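Local structure of methanol--corrinoid protein co-methyltransferase (Methanosarcina barkeri, 2I2X) at residues 212-217 with 260-265; 253-258 with 277-282. The protein transfers the methyl group of methanol to the cob(I)amide bound by its partner MtaC, as the zinc-dependent MtaB subunit of the methanol pathway of methanogenesis. All blocks are in the same frame, centred on the assembly; numbering follows the deposited sequence.

Contact 1. Residues 212-217 with 260-265; sequences TISAGD and AGAVGP
Ile213 and Val263 meet at about a right angle, methyl to methyl, with their CG2 atoms 3.9 Å apart. Ile213 CG2 stands anti to the backbone N and also lies 3.5 Å from Gly264 O, so one branched side chain covers both a neighbouring methyl and a turning backbone; Val26 of strand 25-28 touches both side chains. One residue on, Ser214 holds OG anti to its N (chi1 175°), which lays the oxygen alongside the small Ala262 CB at 3.5 Å. The polar partner of that hydroxyl is Ser204 OG of helix 181-210. Ala215 packs its methyl 3.5 Å from Pro265 O, beyond the cis peptide bond that joins Gly264 to Pro265.

The strand and the irregular loop cross nearly perpendicularly, 84° between their end-to-end directions. Val263 N gives a hydrogen bond of 2.9 Å to Ser214 O, nearly along the C=O axis. Gly264 CA makes a CA-H...O contact of 2.9 Å with Ala215 O; its positive phi suits glycine, since a CB would jam against the preceding carbonyl. Gly261, also with positive phi, ends helix 240-259 in a Schellman motif. While Ile213 and Ala215 bond through their backbones to Asp159 and Leu161, the Ser214 carbonyl is satisfied by the loop, which implies that polar backbone and close-packed small residues join loop to barrel strand, with Ile213 and Val263 adding an apolar edge.

Contact 2. Residues 253-258 with 277-282; sequences RSLVAY and KAITGM
Leu255 carries CG anti to the backbone N (chi1 176°), which extends its two methyls from helix 240-259 toward helix 273-280. CD1 comes 3.5 Å from Thr280 CG2, the two side chains sliding past each other in opposite directions. Against Ile279 the leucine crosses at about a right angle: its CD1 lies 3.9 Å from Ile279 CG2, while CD2 reaches Ile279 CD1 at 4.0 Å. Leu255 and Ile279 suit the helix interface because each brings two methyls to it.

Thr280 holds OG1 in the crowded position between N and carbonyl carbon (chi1 63°), and this rotation divides its work. The methyl faces Leu255 and Tyr258 CB, whereas OG1 is turned back to its own chain, bonded to Val276 O and accepting from Met282 N at 3.1 Å. The second bond makes an ST turn at the end of helix 273-280, where Gly281 takes up positive phi, as glycine does most readily. These are two of the helices around the TIM barrel strands of MtaB, packed here through side chains alone.

Beyond the turn, Met282 has its chain extended past CG, so that SD slides alongside Tyr258. The sulfur lies 3.6 Å from Tyr258 CD1 and approaches the ring obliquely, 59° off its normal, in a Met-aromatic contact. A flexible, polarisable thioether adapts well to such a slanted approach. On one face of the same ring, offset toward the rim, sits the methyl of Ala257, the residue just before it in the helix.

In the fold
The two contacts have centres about 10 Å apart, and their segments alternate along the chain: strand 213-216, the end of helix 240-259, the loop from Ala260, then the end of helix 273-280. Segments 253-258 and 260-265 are thus nearly continuous, and contact 1 joins to the parallel sheet the loop that leaves the helix used in contact 2. Further ties link them: Asp217 forms a salt bridge with Arg253, Tyr258 CE1 packs against Ala215 O, and Ala262 N probably hydrogen-bonds to Ala257 O. The Tyr258 side chain and the position of Gly216 each lie about 12 Å from the bound zinc ion, near the metal site without lining it.

Contact 1. Residues 212-217 with 260-265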
ATOM      1  N   THR A 212     -20.907   5.481  24.925  1.00 15.79           N
ATOM      2  CA  THR A 212     -19.866   5.071  24.000  1.00 14.91           C
ATOM      3  C   THR A 212     -18.702   4.363  24.707  1.00 14.50           C
ATOM      4  O   THR A 212     -18.787   3.992  25.882  1.00 13.62           O
ATOM      5  CB  THR A 212     -19.367   6.241  23.171  1.00 15.51           C
ATOM      6  OG1 THR A 212     -18.753   7.217  24.038  1.00 16.31           O
ATOM      7  CG2 THR A 212     -20.537   6.853  22.361  1.00 14.20           C
ATOM      8  N   ILE A 213     -17.607   4.150  23.988  1.00 13.84           N
ATOM      9  CA  ILE A 213     -16.523   3.413  24.605  1.00 13.02           C
ATOM     10  C   ILE A 213     -15.269   4.210  24.845  1.00 12.12           C
ATOM     11  O   ILE A 213     -14.745   4.842  23.951  1.00 12.30           O
ATOM     12  CB  ILE A 213     -16.303   2.039  23.941  1.00 13.68           C
ATOM     13  CG1 ILE A 213     -17.247   1.051  24.669  1.00 14.87           C
ATOM     14  CG2 ILE A 213     -14.832   1.588  24.067  1.00 11.30           C
ATOM     15  CD1 ILE A 213     -18.047   0.228  23.775  1.00 16.88           C
ATOM     16  N   SER A 214     -14.820   4.200  26.090  1.00 10.80           N
ATOM     17  CA  SER A 214     -13.556   4.815  26.435  1.00 10.10           C
ATOM     18  C   SER A 214     -12.486   3.802  26.025  1.00  9.43           C
ATOM     19  O   SER A 214     -12.276   2.798  26.709  1.00  9.59           O
ATOM     20  CB  SER A 214     -13.527   5.123  27.939  1.00  9.86           C
ATOM     21  OG  SER A 214     -12.275   5.618  28.345  1.00 11.14           O
ATOM     22  N   ALA A 215     -11.839   4.035  24.891  1.00  8.25           N
ATOM     23  CA  ALA A 215     -11.047   2.987  24.283  1.00  7.70           C
ATOM     24  C   ALA A 215      -9.590   2.879  24.779  1.00  7.15           C
ATOM     25  O   ALA A 215      -9.164   1.812  25.209  1.00  6.95           O
ATOM     26  CB  ALA A 215     -11.132   3.065  22.765  1.00  7.55           C
ATOM     27  N   GLY A 216      -8.832   3.971  24.716  1.00  7.11           N
ATOM     28  CA  GLY A 216      -7.463   3.997  25.239  1.00  6.96           C
ATOM     29  C   GLY A 216      -6.557   4.910  24.428  1.00  7.59           C
ATOM     30  O   GLY A 216      -6.967   5.428  23.388  1.00  7.68           O
ATOM     31  N   ASP A 217      -5.321   5.054  24.903  1.00  7.80           N
ATOM     32  CA  ASP A 217      -4.322   6.067  24.494  1.00  8.03           C
ATOM     33  C   ASP A 217      -3.120   5.331  23.875  1.00  7.42           C
ATOM     34  O   ASP A 217      -3.213   4.148  23.560  1.00  7.92           O
ATOM     35  CB  ASP A 217      -3.859   6.792  25.773  1.00  8.41           C
ATOM     36  CG  ASP A 217      -3.379   8.212  25.533  1.00  9.52           C
ATOM     37  OD1 ASP A 217      -2.434   8.435  24.754  1.00 10.73           O
ATOM     38  OD2 ASP A 217      -3.929   9.120  26.184  1.00 13.06           O
ATOM     39  N   ALA A 260      -7.881   4.056  34.816  1.00  9.71           N
ATOM     40  CA  ALA A 260      -8.741   5.204  35.020  1.00  9.68           C
ATOM     41  C   ALA A 260     -10.034   5.088  34.263  1.00  9.87           C
ATOM     42  O   ALA A 260     -10.747   6.071  34.094  1.00 10.42           O
ATOM     43  CB  ALA A 260      -8.016   6.500  34.641  1.00  9.22           C
ATOM     44  N   GLY A 261     -10.327   3.907  33.755  1.00 10.48           N
ATOM     45  CA  GLY A 261     -11.659   3.690  33.233  1.00 11.10           C
ATOM     46  C   GLY A 261     -11.822   3.282  31.795  1.00 11.09           C
ATOM     47  O   GLY A 261     -12.929   2.919  31.426  1.00 12.64           O
ATOM     48  N   ALA A 262     -10.764   3.325  30.979  1.00  9.82           N
ATOM     49  CA  ALA A 262     -10.874   2.818  29.599  1.00  8.82           C
ATOM     50  C   ALA A 262     -10.958   1.300  29.635  1.00  8.30           C
ATOM     51  O   ALA A 262     -10.554   0.705  30.608  1.00  8.67           O
ATOM     52  CB  ALA A 262      -9.698   3.291  28.697  1.00  7.52           C
ATOM     53  N   VAL A 263     -11.460   0.680  28.565  1.00  8.26           N
ATOM     54  CA  VAL A 263     -11.755  -0.752  28.535  1.00  7.14           C
ATOM     55  C   VAL A 263     -11.161  -1.388  27.289  1.00  6.99           C
ATOM     56  O   VAL A 263     -11.242  -2.616  27.092  1.00  6.68           O
ATOM     57  CB  VAL A 263     -13.310  -1.014  28.563  1.00  7.90           C
ATOM     58  CG1 VAL A 263     -13.944  -0.501  29.887  1.00  7.14           C
ATOM     59  CG2 VAL A 263     -14.002  -0.386  27.359  1.00  5.05           C
ATOM     60  N   GLY A 264     -10.569  -0.544  26.447  1.00  6.61           N
ATOM     61  CA  GLY A 264      -9.980  -0.983  25.188  1.00  6.43           C
ATOM     62  C   GLY A 264     -10.994  -0.906  24.054  1.00  6.76           C
ATOM     63  O   GLY A 264     -12.174  -0.667  24.290  1.00  6.17           O
ATOM     64  N   PRO A 265     -10.561  -1.167  22.814  1.00  6.83           N
ATOM     65  CA  PRO A 265      -9.219  -1.526  22.375  1.00  6.86           C
ATOM     66  C   PRO A 265      -8.277  -0.340  22.346  1.00  7.36           C
ATOM     67  O   PRO A 265      -8.660   0.727  21.899  1.00  7.41           O
ATOM     68  CB  PRO A 265      -9.446  -2.047  20.954  1.00  7.52           C
ATOM     69  CG  PRO A 265     -10.727  -1.362  20.490  1.00  7.57           C
ATOM     70  CD  PRO A 265     -11.553  -1.170  21.722  1.00  6.21           C
TER

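Contact 2. Residues 253-258 with 277-282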
ATOM      1  N   ARG A 253       2.915   3.768  31.741  1.00  7.98           N
ATOM      2  CA  ARG A 253       2.271   5.027  31.382  1.00  8.43           C
ATOM      3  C   ARG A 253       0.920   4.777  30.678  1.00  8.66           C
ATOM      4  O   ARG A 253      -0.111   5.316  31.100  1.00  7.88           O
ATOM      5  CB  ARG A 253       3.182   5.907  30.525  1.00  8.85           C
ATOM      6  CG  ARG A 253       2.477   7.175  29.915  1.00 10.35           C
ATOM      7  CD  ARG A 253       1.799   6.851  28.557  1.00  9.63           C
ATOM      8  NE  ARG A 253       1.372   8.035  27.814  1.00  8.28           N
ATOM      9  CZ  ARG A 253       0.483   8.024  26.817  1.00  4.70           C
ATOM     10  NH1 ARG A 253      -0.101   6.891  26.466  1.00  2.00           N
ATOM     11  NH2 ARG A 253       0.155   9.164  26.195  1.00  2.75           N
ATOM     12  N   SER A 254       0.922   3.937  29.633  1.00  8.26           N
ATOM     13  CA  SER A 254      -0.294   3.721  28.852  1.00  8.22           C
ATOM     14  C   SER A 254      -1.311   2.907  29.645  1.00  7.87           C
ATOM     15  O   SER A 254      -2.513   3.075  29.471  1.00  7.72           O
ATOM     16  CB  SER A 254       0.017   3.079  27.499  1.00  8.53           C
ATOM     17  OG  SER A 254       0.772   3.980  26.679  1.00 10.07           O
ATOM     18  N   LEU A 255      -0.823   2.060  30.545  1.00  7.33           N
ATOM     19  CA  LEU A 255      -1.692   1.307  31.431  1.00  7.45           C
ATOM     20  C   LEU A 255      -2.689   2.179  32.216  1.00  7.71           C
ATOM     21  O   LEU A 255      -3.776   1.720  32.557  1.00  8.69           O
ATOM     22  CB  LEU A 255      -0.848   0.462  32.382  1.00  7.14           C
ATOM     23  CG  LEU A 255      -1.590  -0.330  33.463  1.00  8.35           C
ATOM     24  CD1 LEU A 255      -2.427  -1.437  32.869  1.00  8.74           C
ATOM     25  CD2 LEU A 255      -0.636  -0.909  34.501  1.00  8.53           C
ATOM     26  N   VAL A 256      -2.322   3.436  32.486  1.00  7.68           N
ATOM     27  CA  VAL A 256      -3.137   4.350  33.293  1.00  7.39           C
ATOM     28  C   VAL A 256      -4.550   4.577  32.732  1.00  8.03           C
ATOM     29  O   VAL A 256      -5.529   4.615  33.496  1.00  8.70           O
ATOM     30  CB  VAL A 256      -2.410   5.738  33.562  1.00  7.65           C
ATOM     31  CG1 VAL A 256      -3.328   6.711  34.240  1.00  6.48           C
ATOM     32  CG2 VAL A 256      -1.148   5.557  34.396  1.00  4.61           C
ATOM     33  N   ALA A 257      -4.657   4.726  31.412  1.00  7.96           N
ATOM     34  CA  ALA A 257      -5.951   4.861  30.750  1.00  7.90           C
ATOM     35  C   ALA A 257      -6.969   3.819  31.256  1.00  7.91           C
ATOM     36  O   ALA A 257      -8.134   4.143  31.543  1.00  7.19           O
ATOM     37  CB  ALA A 257      -5.766   4.755  29.250  1.00  7.84           C
ATOM     38  N   TYR A 258      -6.506   2.580  31.387  1.00  8.05           N
ATOM     39  CA  TYR A 258      -7.369   1.451  31.755  1.00  8.58           C
ATOM     40  C   TYR A 258      -7.669   1.492  33.257  1.00  8.93           C
ATOM     41  O   TYR A 258      -8.821   1.328  33.687  1.00  8.27           O
ATOM     42  CB  TYR A 258      -6.742   0.122  31.251  1.00  8.83           C
ATOM     43  CG  TYR A 258      -6.419   0.287  29.772  1.00  9.73           C
ATOM     44  CD1 TYR A 258      -7.437   0.233  28.792  1.00  9.17           C
ATOM     45  CD2 TYR A 258      -5.141   0.656  29.369  1.00  8.63           C
ATOM     46  CE1 TYR A 258      -7.156   0.488  27.450  1.00  9.23           C
ATOM     47  CE2 TYR A 258      -4.861   0.913  28.056  1.00  9.15           C
ATOM     48  CZ  TYR A 258      -5.860   0.824  27.095  1.00 11.04           C
ATOM     49  OH  TYR A 258      -5.521   1.085  25.779  1.00 11.20           O
ATOM     50  N   LYS A 277      -2.102  -5.574  27.469  1.00  8.22           N
ATOM     51  CA  LYS A 277      -3.033  -6.680  27.328  1.00  7.37           C
ATOM     52  C   LYS A 277      -2.734  -7.744  28.347  1.00  7.27           C
ATOM     53  O   LYS A 277      -3.659  -8.230  29.001  1.00  7.72           O
ATOM     54  CB  LYS A 277      -2.995  -7.287  25.920  1.00  7.61           C
ATOM     55  CG  LYS A 277      -4.032  -8.395  25.738  1.00  8.12           C
ATOM     56  CD  LYS A 277      -4.257  -8.753  24.298  1.00 11.75           C
ATOM     57  CE  LYS A 277      -5.365  -9.811  24.110  1.00 11.51           C
ATOM     58  NZ  LYS A 277      -5.546 -10.060  22.658  1.00 12.08           N
ATOM     59  N   ALA A 278      -1.464  -8.125  28.471  1.00  6.65           N
ATOM     60  CA  ALA A 278      -1.050  -9.099  29.496  1.00  7.49           C
ATOM     61  C   ALA A 278      -1.482  -8.697  30.920  1.00  8.06           C
ATOM     62  O   ALA A 278      -1.908  -9.542  31.702  1.00  8.94           O
ATOM     63  CB  ALA A 278       0.463  -9.334  29.451  1.00  7.31           C
ATOM     64  N   ILE A 279      -1.388  -7.413  31.259  1.00  7.37           N
ATOM     65  CA  ILE A 279      -1.832  -6.970  32.548  1.00  7.03           C
ATOM     66  C   ILE A 279      -3.360  -6.939  32.638  1.00  7.93           C
ATOM     67  O   ILE A 279      -3.943  -7.520  33.556  1.00  7.73           O
ATOM     68  CB  ILE A 279      -1.239  -5.574  32.893  1.00  7.48           C
ATOM     69  CG1 ILE A 279       0.283  -5.650  33.021  1.00  6.36           C
ATOM     70  CG2 ILE A 279      -1.828  -5.036  34.166  1.00  4.40           C
ATOM     71  CD1 ILE A 279       0.941  -4.302  33.031  1.00  5.84           C
ATOM     72  N   THR A 280      -4.001  -6.267  31.683  1.00  8.24           N
ATOM     73  CA  THR A 280      -5.423  -5.929  31.801  1.00  8.49           C
ATOM     74  C   THR A 280      -6.410  -6.981  31.289  1.00  8.64           C
ATOM     75  O   THR A 280      -7.583  -6.987  31.714  1.00  8.95           O
ATOM     76  CB  THR A 280      -5.762  -4.629  31.040  1.00  8.57           C
ATOM     77  OG1 THR A 280      -5.510  -4.823  29.649  1.00  9.11           O
ATOM     78  CG2 THR A 280      -4.927  -3.445  31.529  1.00  8.53           C
ATOM     79  N   GLY A 281      -5.978  -7.826  30.352  1.00  7.61           N
ATOM     80  CA  GLY A 281      -6.901  -8.775  29.717  1.00  6.89           C
ATOM     81  C   GLY A 281      -7.874  -8.074  28.795  1.00  7.22           C
ATOM     82  O   GLY A 281      -8.907  -8.639  28.418  1.00  7.19           O
ATOM     83  N   MET A 282      -7.537  -6.835  28.433  1.00  7.26           N
ATOM     84  CA  MET A 282      -8.358  -6.007  27.562  1.00  7.51           C
ATOM     85  C   MET A 282      -7.842  -6.070  26.122  1.00  7.69           C
ATOM     86  O   MET A 282      -6.630  -6.327  25.906  1.00  8.21           O
ATOM     87  CB  MET A 282      -8.356  -4.565  28.046  1.00  7.05           C
ATOM     88  CG  MET A 282      -9.285  -4.360  29.218  1.00  8.40           C
ATOM     89  SD  MET A 282      -8.981  -2.805  30.060  1.00  8.35           S
ATOM     90  CE  MET A 282     -10.203  -2.868  31.349  1.00  8.94           C
TER